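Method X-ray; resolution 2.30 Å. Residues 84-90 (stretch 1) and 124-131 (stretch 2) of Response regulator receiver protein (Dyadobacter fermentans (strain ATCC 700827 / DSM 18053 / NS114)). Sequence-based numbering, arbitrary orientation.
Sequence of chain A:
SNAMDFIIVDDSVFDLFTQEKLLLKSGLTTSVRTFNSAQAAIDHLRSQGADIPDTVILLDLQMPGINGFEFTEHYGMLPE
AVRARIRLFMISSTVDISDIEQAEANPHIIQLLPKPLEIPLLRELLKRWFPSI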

ATOM      1  N   ALA A  84      -5.704   3.130  -1.241  1.00 12.21           N
ATOM      2  CA  ALA A  84      -4.856   4.317  -1.238  1.00 12.37           C
ATOM      3  C   ALA A  84      -5.675   5.597  -1.408  1.00 16.80           C
ATOM      4  O   ALA A  84      -5.197   6.692  -1.111  1.00 24.33           O
ATOM      5  CB  ALA A  84      -3.799   4.213  -2.333  1.00 13.79           C
ATOM      6  N   ARG A  85      -6.908   5.449  -1.884  1.00 13.64           N
ATOM      7  CA  ARG A  85      -7.800   6.584  -2.106  1.00 17.82           C
ATOM      8  C   ARG A  85      -8.714   6.794  -0.907  1.00 27.05           C
ATOM      9  O   ARG A  85      -9.593   7.659  -0.923  1.00 21.00           O
ATOM     10  CB  ARG A  85      -8.644   6.369  -3.366  1.00 20.88           C
ATOM     11  CG  ARG A  85      -7.850   6.013  -4.615  1.00 23.88           C
ATOM     12  CD  ARG A  85      -7.637   7.218  -5.517  1.00 34.79           C
ATOM     13  NE  ARG A  85      -6.904   8.286  -4.845  1.00 45.17           N
ATOM     14  CZ  ARG A  85      -7.443   9.439  -4.467  1.00 50.46           C
ATOM     15  NH1 ARG A  85      -6.697  10.351  -3.859  1.00 59.50           N
ATOM     16  NH2 ARG A  85      -8.725   9.686  -4.703  1.00 41.57           N
ATOM     17  N   ILE A  86      -8.499   5.992   0.131  1.00 12.31           N
ATOM     18  CA  ILE A  86      -9.397   5.957   1.276  1.00 11.86           C
ATOM     19  C   ILE A  86      -8.656   6.208   2.589  1.00 12.96           C
ATOM     20  O   ILE A  86      -7.523   5.760   2.768  1.00 17.00           O
ATOM     21  CB  ILE A  86     -10.128   4.599   1.348  1.00 11.91           C
ATOM     22  CG1 ILE A  86     -10.962   4.383   0.084  1.00 13.48           C
ATOM     23  CG2 ILE A  86     -10.999   4.505   2.597  1.00 11.94           C
ATOM     24  CD1 ILE A  86     -11.600   3.013  -0.009  1.00 19.26           C
ATOM     25  N   ARG A  87      -9.294   6.956   3.485  1.00 14.47           N
ATOM     26  CA  ARG A  87      -8.828   7.102   4.858  1.00 10.92           C
ATOM     27  C   ARG A  87      -9.911   6.588   5.800  1.00 11.18           C
ATOM     28  O   ARG A  87     -11.006   7.146   5.861  1.00 18.43           O
ATOM     29  CB  ARG A  87      -8.490   8.556   5.173  1.00 11.79           C
ATOM     30  CG  ARG A  87      -7.483   9.178   4.224  1.00 22.90           C
ATOM     31  CD  ARG A  87      -6.126   8.499   4.291  1.00 21.58           C
ATOM     32  NE  ARG A  87      -5.174   9.140   3.388  1.00 26.02           N
ATOM     33  CZ  ARG A  87      -4.895   8.706   2.164  1.00 25.19           C
ATOM     34  NH1 ARG A  87      -5.481   7.611   1.695  1.00 11.68           N
ATOM     35  NH2 ARG A  87      -4.020   9.360   1.412  1.00 20.39           N
ATOM     36  N   LEU A  88      -9.601   5.520   6.527  1.00 18.27           N
ATOM     37  CA  LEU A  88     -10.584   4.833   7.359  1.00 14.76           C
ATOM     38  C   LEU A  88     -10.439   5.203   8.838  1.00 19.92           C
ATOM     39  O   LEU A  88      -9.348   5.128   9.406  1.00 12.72           O
ATOM     40  CB  LEU A  88     -10.450   3.319   7.168  1.00 11.49           C
ATOM     41  CG  LEU A  88     -11.198   2.368   8.106  1.00 17.98           C
ATOM     42  CD1 LEU A  88     -12.687   2.603   8.049  1.00 14.34           C
ATOM     43  CD2 LEU A  88     -10.879   0.923   7.755  1.00 16.23           C
ATOM     44  N   PHE A  89     -11.545   5.611   9.454  1.00 26.16           N
ATOM     45  CA  PHE A  89     -11.541   5.994  10.863  1.00 14.98           C
ATOM     46  C   PHE A  89     -12.547   5.179  11.664  1.00 20.56           C
ATOM     47  O   PHE A  89     -13.636   4.864  11.184  1.00 17.72           O
ATOM     48  CB  PHE A  89     -11.843   7.487  11.020  1.00 15.95           C
ATOM     49  CG  PHE A  89     -10.815   8.377  10.391  1.00 15.08           C
ATOM     50  CD1 PHE A  89     -10.893   8.708   9.048  1.00 14.37           C
ATOM     51  CD2 PHE A  89      -9.760   8.874  11.138  1.00 15.67           C
ATOM     52  CE1 PHE A  89      -9.936   9.521   8.465  1.00 14.15           C
ATOM     53  CE2 PHE A  89      -8.804   9.685  10.560  1.00 15.27           C
ATOM     54  CZ  PHE A  89      -8.893  10.008   9.223  1.00 14.62           C
HETATM   55  N   MSE A  90     -12.169   4.840  12.890  1.00 25.06           N
HETATM   56  CA  MSE A  90     -13.049   4.120  13.797  1.00 20.22           C
HETATM   57  C   MSE A  90     -13.786   5.118  14.691  1.00 22.40           C
HETATM   58  O   MSE A  90     -13.185   6.062  15.200  1.00 22.57           O
HETATM   59  CB  MSE A  90     -12.243   3.122  14.637  1.00 20.96           C
HETATM   60  CG  MSE A  90     -13.075   2.161  15.474  1.00 34.68           C
HETATM   61 SE   MSE A  90     -13.826   0.683  14.445  1.00 86.77          SE
HETATM   62  CE  MSE A  90     -12.222  -0.401  14.245  1.00 36.98           C
ATOM     63  N   GLU A 124      -9.685  19.208  10.664  1.00 36.74           N
ATOM     64  CA  GLU A 124      -8.255  19.432  10.817  1.00 49.37           C
ATOM     65  C   GLU A 124      -7.497  18.151  10.496  1.00 45.94           C
ATOM     66  O   GLU A 124      -6.445  18.175   9.857  1.00 45.75           O
ATOM     67  CB  GLU A 124      -7.929  19.911  12.234  1.00 58.64           C
ATOM     68  CG  GLU A 124      -6.566  20.576  12.364  1.00 72.90           C
ATOM     69  CD  GLU A 124      -6.461  21.869  11.569  1.00 79.06           C
ATOM     70  OE1 GLU A 124      -7.512  22.482  11.281  1.00 76.94           O
ATOM     71  OE2 GLU A 124      -5.328  22.272  11.231  1.00 81.35           O
ATOM     72  N   LEU A 125      -8.056  17.030  10.936  1.00 43.30           N
ATOM     73  CA  LEU A 125      -7.450  15.725  10.719  1.00 34.42           C
ATOM     74  C   LEU A 125      -7.427  15.357   9.234  1.00 37.03           C
ATOM     75  O   LEU A 125      -6.556  14.612   8.786  1.00 33.26           O
ATOM     76  CB  LEU A 125      -8.200  14.662  11.523  1.00 31.96           C
ATOM     77  CG  LEU A 125      -7.473  13.351  11.818  1.00 40.81           C
ATOM     78  CD1 LEU A 125      -6.080  13.621  12.364  1.00 43.95           C
ATOM     79  CD2 LEU A 125      -8.279  12.522  12.805  1.00 39.31           C
ATOM     80  N   LEU A 126      -8.379  15.887   8.471  1.00 35.22           N
ATOM     81  CA  LEU A 126      -8.420  15.634   7.034  1.00 35.56           C
ATOM     82  C   LEU A 126      -7.297  16.363   6.300  1.00 37.99           C
ATOM     83  O   LEU A 126      -6.869  15.931   5.229  1.00 34.55           O
ATOM     84  CB  LEU A 126      -9.773  16.044   6.451  1.00 40.98           C
ATOM     85  CG  LEU A 126     -10.984  15.228   6.899  1.00 39.40           C
ATOM     86  CD1 LEU A 126     -12.237  15.701   6.180  1.00 43.42           C
ATOM     87  CD2 LEU A 126     -10.752  13.744   6.676  1.00 40.07           C
ATOM     88  N   LYS A 127      -6.831  17.470   6.874  1.00 41.91           N
ATOM     89  CA  LYS A 127      -5.707  18.208   6.305  1.00 36.01           C
ATOM     90  C   LYS A 127      -4.451  17.345   6.314  1.00 35.09           C
ATOM     91  O   LYS A 127      -3.630  17.414   5.400  1.00 31.57           O
ATOM     92  CB  LYS A 127      -5.452  19.507   7.075  1.00 39.56           C
ATOM     93  CG  LYS A 127      -6.562  20.546   6.989  1.00 46.74           C
ATOM     94  CD  LYS A 127      -6.101  21.878   7.579  1.00 53.65           C
ATOM     95  CE  LYS A 127      -7.213  22.919   7.593  1.00 60.53           C
ATOM     96  NZ  LYS A 127      -8.287  22.589   8.572  1.00 62.16           N
ATOM     97  N   ARG A 128      -4.315  16.532   7.357  1.00 37.29           N
ATOM     98  CA  ARG A 128      -3.159  15.657   7.511  1.00 37.97           C
ATOM     99  C   ARG A 128      -3.166  14.498   6.516  1.00 31.28           C
ATOM    100  O   ARG A 128      -2.126  14.137   5.965  1.00 27.28           O
ATOM    101  CB  ARG A 128      -3.095  15.105   8.940  1.00 46.09           C
ATOM    102  CG  ARG A 128      -2.497  16.061   9.962  1.00 58.90           C
ATOM    103  CD  ARG A 128      -2.505  15.458  11.365  1.00 59.83           C
ATOM    104  NE  ARG A 128      -1.945  14.107  11.396  1.00 63.94           N
ATOM    105  CZ  ARG A 128      -1.844  13.364  12.497  1.00 65.51           C
ATOM    106  NH1 ARG A 128      -2.263  13.842  13.661  1.00 75.05           N
ATOM    107  NH2 ARG A 128      -1.325  12.142  12.438  1.00 46.18           N
ATOM    108  N   TRP A 129      -4.341  13.923   6.281  1.00 19.82           N
ATOM    109  CA  TRP A 129      -4.420  12.662   5.553  1.00 26.05           C
ATOM    110  C   TRP A 129      -4.888  12.813   4.110  1.00 30.29           C
ATOM    111  O   TRP A 129      -4.678  11.920   3.289  1.00 35.38           O
ATOM    112  CB  TRP A 129      -5.323  11.695   6.313  1.00 21.76           C
ATOM    113  CG  TRP A 129      -4.754  11.378   7.649  1.00 19.94           C
ATOM    114  CD1 TRP A 129      -5.160  11.871   8.851  1.00 16.66           C
ATOM    115  CD2 TRP A 129      -3.633  10.530   7.917  1.00 17.95           C
ATOM    116  NE1 TRP A 129      -4.375  11.365   9.857  1.00 16.77           N
ATOM    117  CE2 TRP A 129      -3.429  10.539   9.309  1.00 22.03           C
ATOM    118  CE3 TRP A 129      -2.791   9.752   7.114  1.00 18.11           C
ATOM    119  CZ2 TRP A 129      -2.415   9.801   9.920  1.00 28.96           C
ATOM    120  CZ3 TRP A 129      -1.783   9.019   7.722  1.00 17.26           C
ATOM    121  CH2 TRP A 129      -1.604   9.049   9.110  1.00 26.74           C
ATOM    122  N   PHE A 130      -5.511  13.946   3.806  1.00 29.62           N
ATOM    123  CA  PHE A 130      -5.819  14.305   2.425  1.00 34.59           C
ATOM    124  C   PHE A 130      -5.278  15.703   2.135  1.00 33.90           C
ATOM    125  O   PHE A 130      -6.041  16.667   2.083  1.00 32.80           O
ATOM    126  CB  PHE A 130      -7.324  14.245   2.165  1.00 35.33           C
ATOM    127  CG  PHE A 130      -7.833  12.866   1.852  1.00 29.30           C
ATOM    128  CD1 PHE A 130      -7.114  12.019   1.024  1.00 25.69           C
ATOM    129  CD2 PHE A 130      -9.031  12.415   2.387  1.00 26.98           C
ATOM    130  CE1 PHE A 130      -7.582  10.748   0.732  1.00 20.89           C
ATOM    131  CE2 PHE A 130      -9.504  11.146   2.101  1.00 22.35           C
ATOM    132  CZ  PHE A 130      -8.780  10.312   1.271  1.00 18.89           C
ATOM    133  N   PRO A 131      -3.953  15.807   1.945  1.00 40.43           N
ATOM    134  CA  PRO A 131      -3.225  17.082   1.882  1.00 52.19           C
ATOM    135  C   PRO A 131      -3.528  17.939   0.652  1.00 67.84           C
ATOM    136  O   PRO A 131      -4.544  17.737  -0.019  1.00 75.72           O
ATOM    137  CB  PRO A 131      -1.758  16.641   1.874  1.00 43.19           C
ATOM    138  CG  PRO A 131      -1.778  15.277   1.304  1.00 39.13           C
ATOM    139  CD  PRO A 131      -3.044  14.654   1.809  1.00 40.06           C
TER

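The contact is organised around one buried arginine that ties the start of a strand to the end of a helix. R87 NE donates a hydrogen bond to W129 O at 2.8 Å, and R87 NH2 adds a weak one to the same oxygen at 3.2 Å. Both N-H groups bend in toward a single acceptor lying near the guanidinium plane, with angles of 137° and 125°. The carbonyl belongs to the last helical residue, and F130, which follows it, is the first to leave helical phi/psi; the backbone there offers oxygen to a side chain.

The remaining nitrogen works on its own stretch. R87 NH1 reaches A84 O and I86 O, each at 3.0 Å and at nearly straight angles of 170° and 159°. One guanidinium thus reads three backbone carbonyls, a sound way to bury a charge without a carboxylate from either stretch, and it fastens the loop before the strand to the helix end.

Packing then shields this polar centre. F130 CE1 lies over one face of the guanidinium, while R87 CG sits over the face of the F130 ring, 3.7 Å from its centroid in a CH-pi contact. The CB of F130 leaves its backbone sideways, yet the ring end comes in close enough for CZ to meet R85 O at 3.5 Å, near the ring plane.

Two residues along the strand, F89 repeats the inward direction of R87, as alternation in a strand dictates, but its contacts are wholly apolar. F89 CE2 touches L125 CD2 at 3.7 Å, and F89 CZ approaches W129 CD1 at 4.2 Å, with the indole atom at the edge of the phenyl ring. L125 and W129, one helical turn apart, both point toward the strand. The rule is economical: alternate strand residues face the helix, one capturing its final carbonyl, the next filling space.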